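Small TOPRIM domain protein (Geobacillus stearothermophilus, PDB 2FCJ) is of unknown function but, as a small TOPRIM-domain protein, may bind a divalent metal ion and act on nucleic acid. Local coordinates at residues Ser14-Lys18 / Val89-Ile94; Ala21-Val27 / Phe106-Ser112. Where two conformers were deposited one is given. Numbering follows the deposited sequence.

Contact 1: Ser14-Lys18 / Val89-Ile94; sequences SDKQK and VAAAPI
K18, D15 and V89 account for most of the 295 Å² buried where a turn of helix 13-22 meets the loop that leads into helix 94-103. The helical turn S14-K18 is regular, with K18 N donating to S14 O at 2.9 Å. Opposite it, V89-A91 have helical phi/psi, while A92 and P93 extend (psi near 145°) and P93 takes the N-cap position before I94. The register is set by D15 and A90, whose CA atoms lie 5.9 Å apart.

K18 points its CA-CB bond toward the loop and is stretched out, all four chi angles being t. NZ thereby arrives inside the bend, donating to A92 O at 2.7 Å and more weakly to A90 O at 3.1 Å and V89 O at 3.5 Å. K18 CE also packs on I94 CG1 at 4.3 Å.

D15, in the m rotamer, sets OD1 3.7 Å from V89 CB. The same OD1 is 2.7 Å from a water that accepts from A90 N at 2.8 Å, so carboxylate and amide are joined through solvent. D15 OD2 has a weak hydrogen bond from G12 N. V89 is buried, its CA-CB bond pointing toward the helix, and its own N bonds D58 OD1.

D15 closes the EGxxD pattern of TOPRIM domains and D58 opens the DxD motif, so the contact probably lies beside the acidic, metal-binding site known in relatives. The chemistry implies a loop held largely through its backbone: an ammonium gathers carbonyl oxygens, while a carboxylate reaches an amide through water.

Contact 2: Ala21-Val27 / Phe106-Ser112; sequences AVLNEPV and FDVRIES
F106-R109 run extended and antiparallel to the chain leaving helix 13-22, where L23 is the first residue to quit helical phi/psi. One isolated bridge sets the register: L23 and V108 form a non-hydrogen-bonded pair, CA to CA 4.4 Å.

F106 (chi1 m, chi2 -89°) brings CD1 to 3.9 Å from L23 CD2, and its ring edge at CE1 meets V27 CG2 at 3.9 Å. K6 makes a cation-pi contact with this ring, and Y54 packs on it edge-to-face. D107 N donates to E25 OE2 at 2.9 Å (N-H...O angle 168°); E25 uses chi1 p and also has a salt bridge to K6. D107 O accepts from N24 N at 2.7 Å (166°). V108 CA lies 3.2 Å from V22 O, a CA-H...O contact. R109 N completes the bridge by donating to V22 O at 2.8 Å (163°), and R109 CD lies 3.4 Å from A21 O. From I110 the chain turns with helical phi/psi, S112 N bonding R109 O at 2.9 Å, which brings S112 OG to 3.3 Å from V22 CA.

This fastens the tail after helix 94-103 to the exit of helix 13-22, crossover of the beta-alpha-beta unit joining parallel strands 6-10 and 28-31; the antiparallel bridge lies outside their sheet. Backbone bonding predominates; E25 OE2 lies 4.1 Å from D107 OD1, a like-charge approach that the salt bridge to K6 should offset.

Contacts 1 and 2 both use helix 13-22, near its start and its end respectively, and their centres are about 13 Å apart. Their segments alternate along the chain, so the loop entering helix 94-103 and the tail leaving it are joined to helix 13-22 and to the chain that leaves it, respectively. The two contacts meet at I94, the first residue of helix 94-103: I94 CG2 packs 3.5 Å from S112 O and 3.8 Å from V22 CG1. L101, on the same helix, touches V22 and F106. Contact 1 adjoins the putative metal site through D58, whereas contact 2 reaches strand 6-10, where F106 and V27 touch I8.

Contact 1: Ser14-Lys18 / Val89-Ile94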
# COMPACT_ATOMS: atom_id res chain seq x y z
N SER A 14 7.01 3.48 -8.80
CA SER A 14 6.26 2.70 -9.78
C SER A 14 5.13 1.92 -9.10
O SER A 14 4.07 1.73 -9.69
CB SER A 14 7.17 1.76 -10.57
OG SER A 14 7.97 0.96 -9.71
N ASP A 15 5.36 1.51 -7.85
CA ASP A 15 4.32 0.84 -7.08
C ASP A 15 3.13 1.78 -6.97
O ASP A 15 1.99 1.36 -7.09
CB ASP A 15 4.77 0.54 -5.65
CG ASP A 15 5.90 -0.46 -5.57
OD1 ASP A 15 6.19 -1.15 -6.58
OD2 ASP A 15 6.52 -0.54 -4.48
N LYS A 16 3.41 3.04 -6.63
CA LYS A 16 2.36 4.03 -6.43
C LYS A 16 1.53 4.24 -7.69
O LYS A 16 0.30 4.19 -7.65
CB LYS A 16 2.97 5.35 -5.97
CG LYS A 16 2.00 6.49 -5.85
CD LYS A 16 2.55 7.51 -4.87
CE LYS A 16 2.01 8.90 -5.11
NZ LYS A 16 2.57 9.83 -4.10
N GLN A 17 2.21 4.44 -8.82
CA GLN A 17 1.51 4.63 -10.08
C GLN A 17 0.68 3.40 -10.46
O GLN A 17 -0.45 3.53 -10.92
CB GLN A 17 2.52 4.98 -11.17
CG GLN A 17 3.38 6.18 -10.83
CD GLN A 17 2.65 7.51 -11.02
OE1 GLN A 17 2.59 8.04 -12.13
NE2 GLN A 17 2.13 8.06 -9.93
N LYS A 18 1.23 2.22 -10.23
CA LYS A 18 0.55 0.97 -10.56
C LYS A 18 -0.71 0.78 -9.72
O LYS A 18 -1.77 0.42 -10.22
CB LYS A 18 1.50 -0.19 -10.33
CG LYS A 18 0.95 -1.54 -10.68
CD LYS A 18 2.09 -2.52 -10.85
CE LYS A 18 1.59 -3.85 -11.37
NZ LYS A 18 2.72 -4.58 -11.97
N VAL A 89 5.72 -5.96 -5.96
CA VAL A 89 4.50 -5.34 -6.42
C VAL A 89 4.64 -4.95 -7.89
O VAL A 89 3.71 -5.08 -8.68
CB VAL A 89 4.20 -4.09 -5.56
CG1 VAL A 89 2.98 -3.36 -6.09
CG2 VAL A 89 4.02 -4.49 -4.11
N ALA A 90 5.85 -4.53 -8.26
CA ALA A 90 6.15 -4.13 -9.63
C ALA A 90 6.05 -5.29 -10.61
O ALA A 90 5.81 -5.08 -11.80
CB ALA A 90 7.54 -3.50 -9.70
N ALA A 91 6.31 -6.50 -10.14
CA ALA A 91 6.37 -7.67 -11.02
C ALA A 91 4.99 -8.28 -11.21
O ALA A 91 4.70 -8.90 -12.24
CB ALA A 91 7.34 -8.70 -10.45
N ALA A 92 4.13 -8.10 -10.21
CA ALA A 92 2.84 -8.75 -10.20
C ALA A 92 1.97 -8.28 -11.35
O ALA A 92 2.00 -7.12 -11.73
CB ALA A 92 2.14 -8.51 -8.87
N PRO A 93 1.18 -9.20 -11.93
CA PRO A 93 0.25 -8.78 -12.97
C PRO A 93 -0.77 -7.80 -12.42
O PRO A 93 -1.16 -7.88 -11.25
CB PRO A 93 -0.45 -10.09 -13.37
CG PRO A 93 0.34 -11.18 -12.82
CD PRO A 93 1.08 -10.64 -11.64
N ILE A 94 -1.20 -6.90 -13.28
CA ILE A 94 -2.22 -5.94 -12.89
C ILE A 94 -3.44 -6.61 -12.25
O ILE A 94 -3.96 -6.14 -11.24
CB ILE A 94 -2.61 -5.02 -14.07
CG1 ILE A 94 -1.42 -4.11 -14.44
CG2 ILE A 94 -3.81 -4.17 -13.72
CD1 ILE A 94 -1.70 -3.15 -15.59
O HOH W 1 7.74 -3.33 -6.50

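Contact 2: Ala21-Val27 / Phe106-Ser112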
# COMPACT_ATOMS: atom_id res chain seq x y z
N ALA A 21 -3.45 3.20 -10.75
CA ALA A 21 -4.06 2.84 -12.03
C ALA A 21 -5.16 1.80 -11.87
O ALA A 21 -6.10 1.77 -12.67
CB ALA A 21 -3.00 2.37 -13.01
N VAL A 22 -5.08 0.96 -10.84
CA VAL A 22 -6.10 -0.07 -10.68
C VAL A 22 -7.31 0.39 -9.87
O VAL A 22 -8.36 -0.22 -9.93
CB VAL A 22 -5.55 -1.41 -10.15
CG1 VAL A 22 -4.26 -1.77 -10.85
CG2 VAL A 22 -5.36 -1.38 -8.66
N LEU A 23 -7.14 1.48 -9.12
CA LEU A 23 -8.17 1.89 -8.18
C LEU A 23 -9.34 2.60 -8.85
O LEU A 23 -9.16 3.33 -9.83
CB LEU A 23 -7.58 2.79 -7.10
CG LEU A 23 -6.74 2.06 -6.06
CD1 LEU A 23 -5.96 3.02 -5.19
CD2 LEU A 23 -7.63 1.17 -5.24
N ASN A 24 -10.53 2.37 -8.33
CA ASN A 24 -11.72 3.03 -8.84
C ASN A 24 -12.40 3.92 -7.80
O ASN A 24 -13.56 4.28 -7.95
CB ASN A 24 -12.72 2.01 -9.39
CG ASN A 24 -13.81 2.64 -10.23
OD1 ASN A 24 -13.56 3.56 -11.01
ND2 ASN A 24 -15.03 2.14 -10.08
N GLU A 25 -11.69 4.21 -6.72
CA GLU A 25 -12.13 5.19 -5.74
C GLU A 25 -10.90 6.04 -5.35
O GLU A 25 -9.77 5.61 -5.54
CB GLU A 25 -12.70 4.48 -4.51
CG GLU A 25 -11.72 3.53 -3.79
CD GLU A 25 -12.29 2.95 -2.52
OE1 GLU A 25 -12.80 3.76 -1.70
OE2 GLU A 25 -12.21 1.72 -2.29
N PRO A 26 -11.13 7.26 -4.84
CA PRO A 26 -10.00 8.07 -4.39
C PRO A 26 -9.34 7.48 -3.14
O PRO A 26 -10.01 7.10 -2.20
CB PRO A 26 -10.65 9.43 -4.07
CG PRO A 26 -12.06 9.12 -3.83
CD PRO A 26 -12.41 7.97 -4.72
N VAL A 27 -8.03 7.29 -3.21
CA VAL A 27 -7.29 6.72 -2.10
C VAL A 27 -6.02 7.52 -2.05
O VAL A 27 -5.46 7.84 -3.09
CB VAL A 27 -6.95 5.24 -2.38
CG1 VAL A 27 -5.95 4.70 -1.35
CG2 VAL A 27 -8.20 4.38 -2.43
N PHE A 106 -11.16 -2.56 -1.49
CA PHE A 106 -11.03 -1.42 -2.36
C PHE A 106 -11.87 -1.61 -3.62
O PHE A 106 -11.88 -2.71 -4.24
CB PHE A 106 -9.57 -1.23 -2.76
CG PHE A 106 -8.69 -0.74 -1.64
CD1 PHE A 106 -8.54 0.62 -1.44
CD2 PHE A 106 -8.05 -1.61 -0.78
CE1 PHE A 106 -7.72 1.10 -0.42
CE2 PHE A 106 -7.26 -1.12 0.25
CZ PHE A 106 -7.11 0.23 0.42
N ASP A 107 -12.44 -0.51 -4.11
CA ASP A 107 -13.01 -0.44 -5.46
C ASP A 107 -11.89 -0.44 -6.48
O ASP A 107 -11.06 0.47 -6.49
CB ASP A 107 -13.78 0.86 -5.65
CG ASP A 107 -15.06 0.91 -4.86
OD1 ASP A 107 -15.39 -0.07 -4.17
OD2 ASP A 107 -15.77 1.94 -4.96
N VAL A 108 -11.90 -1.42 -7.37
CA VAL A 108 -10.93 -1.47 -8.46
C VAL A 108 -11.65 -1.39 -9.80
O VAL A 108 -12.82 -1.75 -9.91
CB VAL A 108 -10.06 -2.74 -8.38
CG1 VAL A 108 -9.45 -2.84 -6.99
CG2 VAL A 108 -10.90 -3.99 -8.65
N ARG A 109 -10.95 -0.88 -10.80
CA ARG A 109 -11.45 -0.85 -12.18
C ARG A 109 -11.63 -2.27 -12.75
O ARG A 109 -10.74 -3.11 -12.64
CB ARG A 109 -10.50 -0.05 -13.07
CG ARG A 109 -10.34 1.41 -12.65
CD ARG A 109 -9.35 2.13 -13.55
NE ARG A 109 -9.78 2.17 -14.94
CZ ARG A 109 -10.68 3.03 -15.43
NH1 ARG A 109 -11.26 3.91 -14.64
NH2 ARG A 109 -10.99 2.99 -16.72
N ILE A 110 -12.80 -2.54 -13.35
CA ILE A 110 -13.01 -3.82 -14.02
C ILE A 110 -11.94 -4.10 -15.07
O ILE A 110 -11.50 -5.24 -15.22
CB ILE A 110 -14.39 -3.91 -14.69
CG1 ILE A 110 -15.49 -4.04 -13.63
CG2 ILE A 110 -14.45 -5.11 -15.63
CD1 ILE A 110 -16.66 -3.13 -13.89
N GLU A 111 -11.52 -3.07 -15.79
CA GLU A 111 -10.48 -3.20 -16.78
C GLU A 111 -9.16 -3.72 -16.19
O GLU A 111 -8.34 -4.32 -16.88
CB GLU A 111 -10.27 -1.86 -17.47
CG GLU A 111 -11.52 -1.32 -18.17
CD GLU A 111 -12.54 -0.66 -17.23
OE1 GLU A 111 -12.29 -0.51 -16.02
OE2 GLU A 111 -13.62 -0.27 -17.73
N SER A 112 -8.97 -3.50 -14.89
CA SER A 112 -7.75 -3.96 -14.24
C SER A 112 -7.78 -5.47 -14.02
O SER A 112 -6.74 -6.09 -13.86
CB SER A 112 -7.51 -3.20 -12.94
OG SER A 112 -7.07 -1.89 -13.23